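Cytochrome P450 CYP260B1 (PDB 5HIW) is a bacterial haem protein of the cytochrome P450 superfamily that holds protoporphyrin IX containing iron in its mainly helical fold. Local coordinates at residues R114-D126 / R377-L391. Residues are numbered along the deposited sequence; the frame is centred on the assembly and turned at random.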
loop_
_atom_site.group_PDB
_atom_site.type_symbol
_atom_site.label_atom_id
_atom_site.label_comp_id
_atom_site.label_asym_id
_atom_site.label_seq_id
_atom_site.Cartn_x
_atom_site.Cartn_y
_atom_site.Cartn_z
ATOM N N ARG A 114 -12.246 -19.648 -8.059
ATOM C CA ARG A 114 -12.115 -20.503 -6.882
ATOM C C ARG A 114 -13.262 -20.312 -5.936
ATOM O O ARG A 114 -13.497 -21.198 -5.137
ATOM C CB ARG A 114 -10.819 -20.289 -6.096
ATOM C CG ARG A 114 -9.521 -20.702 -6.814
ATOM C CD ARG A 114 -8.248 -20.190 -6.118
ATOM N NE ARG A 114 -7.105 -20.349 -7.024
ATOM C CZ ARG A 114 -6.083 -19.490 -7.183
ATOM N NH1 ARG A 114 -5.942 -18.378 -6.442
ATOM N NH2 ARG A 114 -5.147 -19.800 -8.081
ATOM N N LEU A 115 -13.948 -19.158 -5.956
ATOM C CA LEU A 115 -14.992 -18.920 -4.974
ATOM C C LEU A 115 -16.355 -19.380 -5.434
ATOM O O LEU A 115 -17.333 -19.333 -4.664
ATOM C CB LEU A 115 -15.060 -17.439 -4.580
ATOM C CG LEU A 115 -13.802 -16.828 -3.916
ATOM C CD1 LEU A 115 -14.064 -15.349 -3.525
ATOM C CD2 LEU A 115 -13.426 -17.641 -2.690
ATOM N N VAL A 116 -16.419 -19.782 -6.698
ATOM C CA VAL A 116 -17.684 -19.901 -7.400
ATOM C C VAL A 116 -18.626 -20.946 -6.773
ATOM O O VAL A 116 -19.855 -20.792 -6.840
ATOM C CB VAL A 116 -17.442 -20.213 -8.898
ATOM C CG1 VAL A 116 -18.584 -21.030 -9.514
ATOM C CG2 VAL A 116 -17.236 -18.910 -9.655
ATOM N N ARG A 117 -18.100 -22.014 -6.189
ATOM C CA ARG A 117 -19.068 -22.983 -5.652
ATOM C C ARG A 117 -19.245 -22.792 -4.167
ATOM O O ARG A 117 -19.842 -23.627 -3.525
ATOM C CB ARG A 117 -18.701 -24.435 -5.975
ATOM C CG ARG A 117 -18.724 -24.873 -7.455
ATOM C CD ARG A 117 -19.881 -24.368 -8.313
ATOM N NE ARG A 117 -21.227 -24.820 -7.938
ATOM C CZ ARG A 117 -22.356 -24.172 -8.273
ATOM N NH1 ARG A 117 -22.284 -23.048 -8.983
ATOM N NH2 ARG A 117 -23.565 -24.636 -7.905
ATOM N N LYS A 118 -18.771 -21.688 -3.608
ATOM C CA LYS A 118 -18.771 -21.574 -2.186
ATOM C C LYS A 118 -19.901 -20.713 -1.711
ATOM O O LYS A 118 -20.408 -19.882 -2.452
ATOM C CB LYS A 118 -17.439 -21.035 -1.691
ATOM C CG LYS A 118 -16.288 -21.963 -2.057
ATOM C CD LYS A 118 -14.941 -21.419 -1.663
ATOM C CE LYS A 118 -14.815 -21.259 -0.174
ATOM N NZ LYS A 118 -13.384 -21.452 0.205
ATOM N N GLU A 119 -20.273 -20.948 -0.454
ATOM C CA GLU A 119 -21.344 -20.246 0.216
ATOM C C GLU A 119 -20.826 -19.018 0.998
ATOM O O GLU A 119 -21.504 -18.018 1.136
ATOM C CB GLU A 119 -22.055 -21.227 1.190
ATOM C CG GLU A 119 -22.845 -22.385 0.529
ATOM C CD GLU A 119 -24.210 -21.965 -0.014
ATOM O OE1 GLU A 119 -24.791 -21.018 0.547
ATOM O OE2 GLU A 119 -24.720 -22.559 -0.995
ATOM N N ARG A 120 -19.647 -19.109 1.580
ATOM C CA ARG A 120 -19.089 -17.968 2.266
ATOM C C ARG A 120 -17.645 -17.821 1.850
ATOM O O ARG A 120 -17.024 -18.723 1.250
ATOM C CB ARG A 120 -19.186 -18.118 3.800
ATOM C CG ARG A 120 -20.601 -18.475 4.272
ATOM C CD ARG A 120 -20.751 -18.325 5.770
ATOM N NE ARG A 120 -22.145 -18.569 6.211
ATOM C CZ ARG A 120 -22.508 -18.917 7.450
ATOM N NH1 ARG A 120 -21.604 -19.079 8.411
ATOM N NH2 ARG A 120 -23.792 -19.122 7.737
ATOM N N ALA A 121 -17.114 -16.646 2.152
ATOM C CA ALA A 121 -15.689 -16.426 2.022
ATOM C C ALA A 121 -15.218 -15.509 3.113
ATOM O O ALA A 121 -15.958 -14.664 3.649
ATOM C CB ALA A 121 -15.383 -15.837 0.644
ATOM N N GLU A 122 -13.966 -15.664 3.454
ATOM C CA GLU A 122 -13.281 -14.679 4.173
ATOM C C GLU A 122 -12.410 -14.006 3.087
ATOM O O GLU A 122 -11.379 -14.596 2.643
ATOM C CB GLU A 122 -12.466 -15.375 5.214
ATOM C CG GLU A 122 -11.896 -14.577 6.328
ATOM C CD GLU A 122 -10.846 -13.591 5.822
ATOM O OE1 GLU A 122 -9.682 -13.959 5.664
ATOM O OE2 GLU A 122 -11.229 -12.456 5.563
ATOM N N LEU A 123 -12.818 -12.814 2.639
ATOM C CA LEU A 123 -12.247 -12.220 1.410
ATOM C C LEU A 123 -10.860 -11.596 1.645
ATOM O O LEU A 123 -10.210 -11.241 0.673
ATOM C CB LEU A 123 -13.177 -11.188 0.810
ATOM C CG LEU A 123 -14.494 -11.670 0.252
ATOM C CD1 LEU A 123 -15.421 -10.516 -0.168
ATOM C CD2 LEU A 123 -14.325 -12.615 -0.888
ATOM N N PHE A 124 -10.393 -11.483 2.864
ATOM C CA PHE A 124 -8.992 -11.118 3.076
ATOM C C PHE A 124 -8.134 -12.302 2.568
ATOM O O PHE A 124 -7.406 -12.173 1.616
ATOM C CB PHE A 124 -8.599 -10.778 4.496
ATOM C CG PHE A 124 -7.198 -10.216 4.595
ATOM C CD1 PHE A 124 -6.951 -8.925 4.313
ATOM C CD2 PHE A 124 -6.101 -11.057 4.906
ATOM C CE1 PHE A 124 -5.658 -8.404 4.333
ATOM C CE2 PHE A 124 -4.815 -10.577 4.910
ATOM C CZ PHE A 124 -4.576 -9.220 4.591
ATOM N N ASP A 125 -8.286 -13.467 3.194
ATOM C CA ASP A 125 -7.517 -14.637 2.767
ATOM C C ASP A 125 -7.818 -15.040 1.338
ATOM O O ASP A 125 -6.888 -15.427 0.589
ATOM C CB ASP A 125 -7.858 -15.819 3.702
ATOM C CG ASP A 125 -7.211 -15.734 5.079
ATOM O OD1 ASP A 125 -6.345 -14.886 5.366
ATOM O OD2 ASP A 125 -7.582 -16.564 5.938
ATOM N N ASP A 126 -9.108 -15.014 0.941
ATOM C CA ASP A 126 -9.613 -15.595 -0.316
ATOM C C ASP A 126 -9.550 -14.654 -1.562
ATOM O O ASP A 126 -9.865 -15.071 -2.674
ATOM C CB ASP A 126 -11.129 -16.056 -0.109
ATOM C CG ASP A 126 -11.294 -17.283 0.919
ATOM O OD1 ASP A 126 -10.280 -17.951 1.122
ATOM O OD2 ASP A 126 -12.375 -17.485 1.558
ATOM N N ARG A 377 -3.673 -8.409 12.114
ATOM C CA ARG A 377 -2.768 -9.598 11.929
ATOM C C ARG A 377 -1.266 -9.251 12.045
ATOM O O ARG A 377 -0.445 -9.883 11.378
ATOM C CB ARG A 377 -3.042 -10.277 10.579
ATOM C CG ARG A 377 -4.522 -10.403 10.214
ATOM C CD ARG A 377 -4.650 -11.197 8.914
ATOM N NE ARG A 377 -6.043 -11.547 8.645
ATOM C CZ ARG A 377 -6.453 -12.639 8.024
ATOM N NH1 ARG A 377 -5.587 -13.508 7.537
ATOM N NH2 ARG A 377 -7.732 -12.837 7.836
ATOM N N GLY A 378 -0.924 -8.229 12.860
ATOM C CA GLY A 378 0.442 -7.699 12.956
ATOM C C GLY A 378 0.983 -6.848 11.789
ATOM O O GLY A 378 2.138 -6.359 11.836
ATOM N N ALA A 379 0.196 -6.651 10.736
ATOM C CA ALA A 379 0.686 -5.932 9.572
ATOM C C ALA A 379 0.837 -4.472 9.886
ATOM O O ALA A 379 0.198 -3.938 10.826
ATOM C CB ALA A 379 -0.266 -6.108 8.406
ATOM N N ALA A 380 1.645 -3.804 9.072
ATOM C CA ALA A 380 1.862 -2.357 9.195
ATOM C C ALA A 380 0.852 -1.694 8.266
ATOM O O ALA A 380 1.200 -1.289 7.152
ATOM C CB ALA A 380 3.274 -1.965 8.793
ATOM N N ALA A 381 -0.416 -1.648 8.693
ATOM C CA ALA A 381 -1.478 -1.107 7.845
ATOM C C ALA A 381 -2.533 -0.648 8.786
ATOM O O ALA A 381 -2.454 -0.965 9.967
ATOM C CB ALA A 381 -2.052 -2.184 6.990
ATOM N N PHE A 382 -3.545 0.024 8.262
ATOM C CA PHE A 382 -4.837 0.133 8.965
ATOM C C PHE A 382 -5.875 -0.721 8.279
ATOM O O PHE A 382 -6.068 -0.665 7.044
ATOM C CB PHE A 382 -5.328 1.561 9.045
ATOM C CG PHE A 382 -6.719 1.668 9.618
ATOM C CD1 PHE A 382 -6.895 1.544 10.998
ATOM C CD2 PHE A 382 -7.816 1.744 8.814
ATOM C CE1 PHE A 382 -8.183 1.561 11.553
ATOM C CE2 PHE A 382 -9.105 1.818 9.359
ATOM C CZ PHE A 382 -9.272 1.702 10.750
ATOM N N GLY A 383 -6.595 -1.565 9.010
ATOM C CA GLY A 383 -7.528 -2.402 8.341
ATOM C C GLY A 383 -8.207 -3.453 9.257
ATOM O O GLY A 383 -7.905 -3.452 10.435
ATOM N N PRO A 384 -9.009 -4.317 8.674
ATOM C CA PRO A 384 -9.795 -5.340 9.373
ATOM C C PRO A 384 -9.002 -6.586 9.585
ATOM O O PRO A 384 -8.092 -6.911 8.813
ATOM C CB PRO A 384 -10.958 -5.602 8.428
ATOM C CG PRO A 384 -10.397 -5.456 7.105
ATOM C CD PRO A 384 -9.417 -4.299 7.251
ATOM N N ASP A 385 -9.334 -7.306 10.670
ATOM C CA ASP A 385 -8.744 -8.623 10.852
ATOM C C ASP A 385 -9.253 -9.702 10.000
ATOM O O ASP A 385 -8.572 -10.744 9.884
ATOM C CB ASP A 385 -8.717 -8.984 12.357
ATOM C CG ASP A 385 -10.076 -9.187 12.952
ATOM O OD1 ASP A 385 -11.134 -8.993 12.316
ATOM O OD2 ASP A 385 -10.070 -9.552 14.131
ATOM N N GLN A 386 -10.412 -9.513 9.374
ATOM C CA GLN A 386 -10.997 -10.418 8.419
ATOM C C GLN A 386 -12.170 -9.713 7.744
ATOM O O GLN A 386 -12.657 -8.637 8.217
ATOM C CB GLN A 386 -11.489 -11.764 9.028
ATOM C CG GLN A 386 -12.298 -11.543 10.315
ATOM C CD GLN A 386 -13.066 -12.786 10.719
ATOM O OE1 GLN A 386 -13.635 -13.434 9.880
ATOM N NE2 GLN A 386 -13.091 -13.095 11.975
ATOM N N ILE A 387 -12.606 -10.299 6.641
ATOM C CA ILE A 387 -13.634 -9.736 5.768
ATOM C C ILE A 387 -14.652 -10.785 5.445
ATOM O O ILE A 387 -14.744 -11.323 4.327
ATOM C CB ILE A 387 -13.072 -9.093 4.479
ATOM C CG1 ILE A 387 -11.942 -8.156 4.823
ATOM C CG2 ILE A 387 -14.203 -8.312 3.822
ATOM C CD1 ILE A 387 -11.144 -7.819 3.604
ATOM N N PRO A 388 -15.451 -11.127 6.452
ATOM C CA PRO A 388 -16.427 -12.223 6.278
ATOM C C PRO A 388 -17.526 -11.863 5.308
ATOM O O PRO A 388 -18.266 -10.922 5.570
ATOM C CB PRO A 388 -17.016 -12.393 7.697
ATOM C CG PRO A 388 -16.268 -11.497 8.605
ATOM C CD PRO A 388 -15.574 -10.456 7.753
ATOM N N ALA A 389 -17.717 -12.639 4.248
ATOM C CA ALA A 389 -18.771 -12.404 3.295
ATOM C C ALA A 389 -19.655 -13.607 2.962
ATOM O O ALA A 389 -19.254 -14.758 3.123
ATOM C CB ALA A 389 -18.202 -11.859 2.003
ATOM N N LEU A 390 -20.867 -13.288 2.498
ATOM C CA LEU A 390 -21.827 -14.219 2.023
ATOM C C LEU A 390 -21.877 -14.074 0.568
ATOM O O LEU A 390 -21.884 -12.950 0.064
ATOM C CB LEU A 390 -23.216 -13.865 2.580
ATOM C CG LEU A 390 -23.317 -13.864 4.101
ATOM C CD1 LEU A 390 -24.742 -13.513 4.509
ATOM C CD2 LEU A 390 -22.891 -15.186 4.700
ATOM N N LEU A 391 -21.859 -15.216 -0.135
ATOM C CA LEU A 391 -21.802 -15.218 -1.580
ATOM C C LEU A 391 -23.035 -15.657 -2.329
ATOM O O LEU A 391 -23.041 -15.589 -3.532
ATOM C CB LEU A 391 -20.656 -16.148 -2.010
ATOM C CG LEU A 391 -19.250 -15.775 -1.497
ATOM C CD1 LEU A 391 -18.257 -16.904 -1.710
ATOM C CD2 LEU A 391 -18.755 -14.519 -2.174
#
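Ala121 and Ala389 pair across an antiparallel bridge that joins strand 120-122 to strand 388-390 near the C-terminus, within the small three-stranded sheet of this P450 fold that strand 363-364 completes. They are a hydrogen-bonded pair: Ala389 N gives to Ala121 O at 2.7 Å, and Ala121 N returns a bond to Ala389 O. Leu391 N to Glu119 O and Leu123 N to Ile387 O continue the backbone pairing at its two ends. On the face with the two alanines the packing is apolar, Leu123 CD1 lying against Ala389 CB and Leu391 CD1 against Ala121 CB, while Arg120 and Leu390 run side by side on the other.

Where the strand turns into helix 123-128, Glu122 is the N-cap. From Glu122 CB the chain leaves with CG anti to the backbone N (chi1 -165°); CG passes Gln386 CB, and the bend at chi2 folds the carboxylate back over the first helical turn. Glu122 OE1 takes Asp125 N at 2.9 Å from above the carboxylate plane and has a weak salt-bridge bond from Arg377 NH2. Two donors grip Glu122 OE2 from opposite faces of that plane, Phe124 N and Ile387 N, the latter 2.8 Å from Glu122 OE2.

Arg377 reaches in extended, sliding past Phe124 so that Phe124 CD2 sits 3.5 Å from Arg377 CZ, over one guanidinium face. NE and NH2 both hold Asp385 O, tying the arginine to its own segment. Arg377 NH1 closes the network on the syn side of Asp125 OD1, 2.7 Å away.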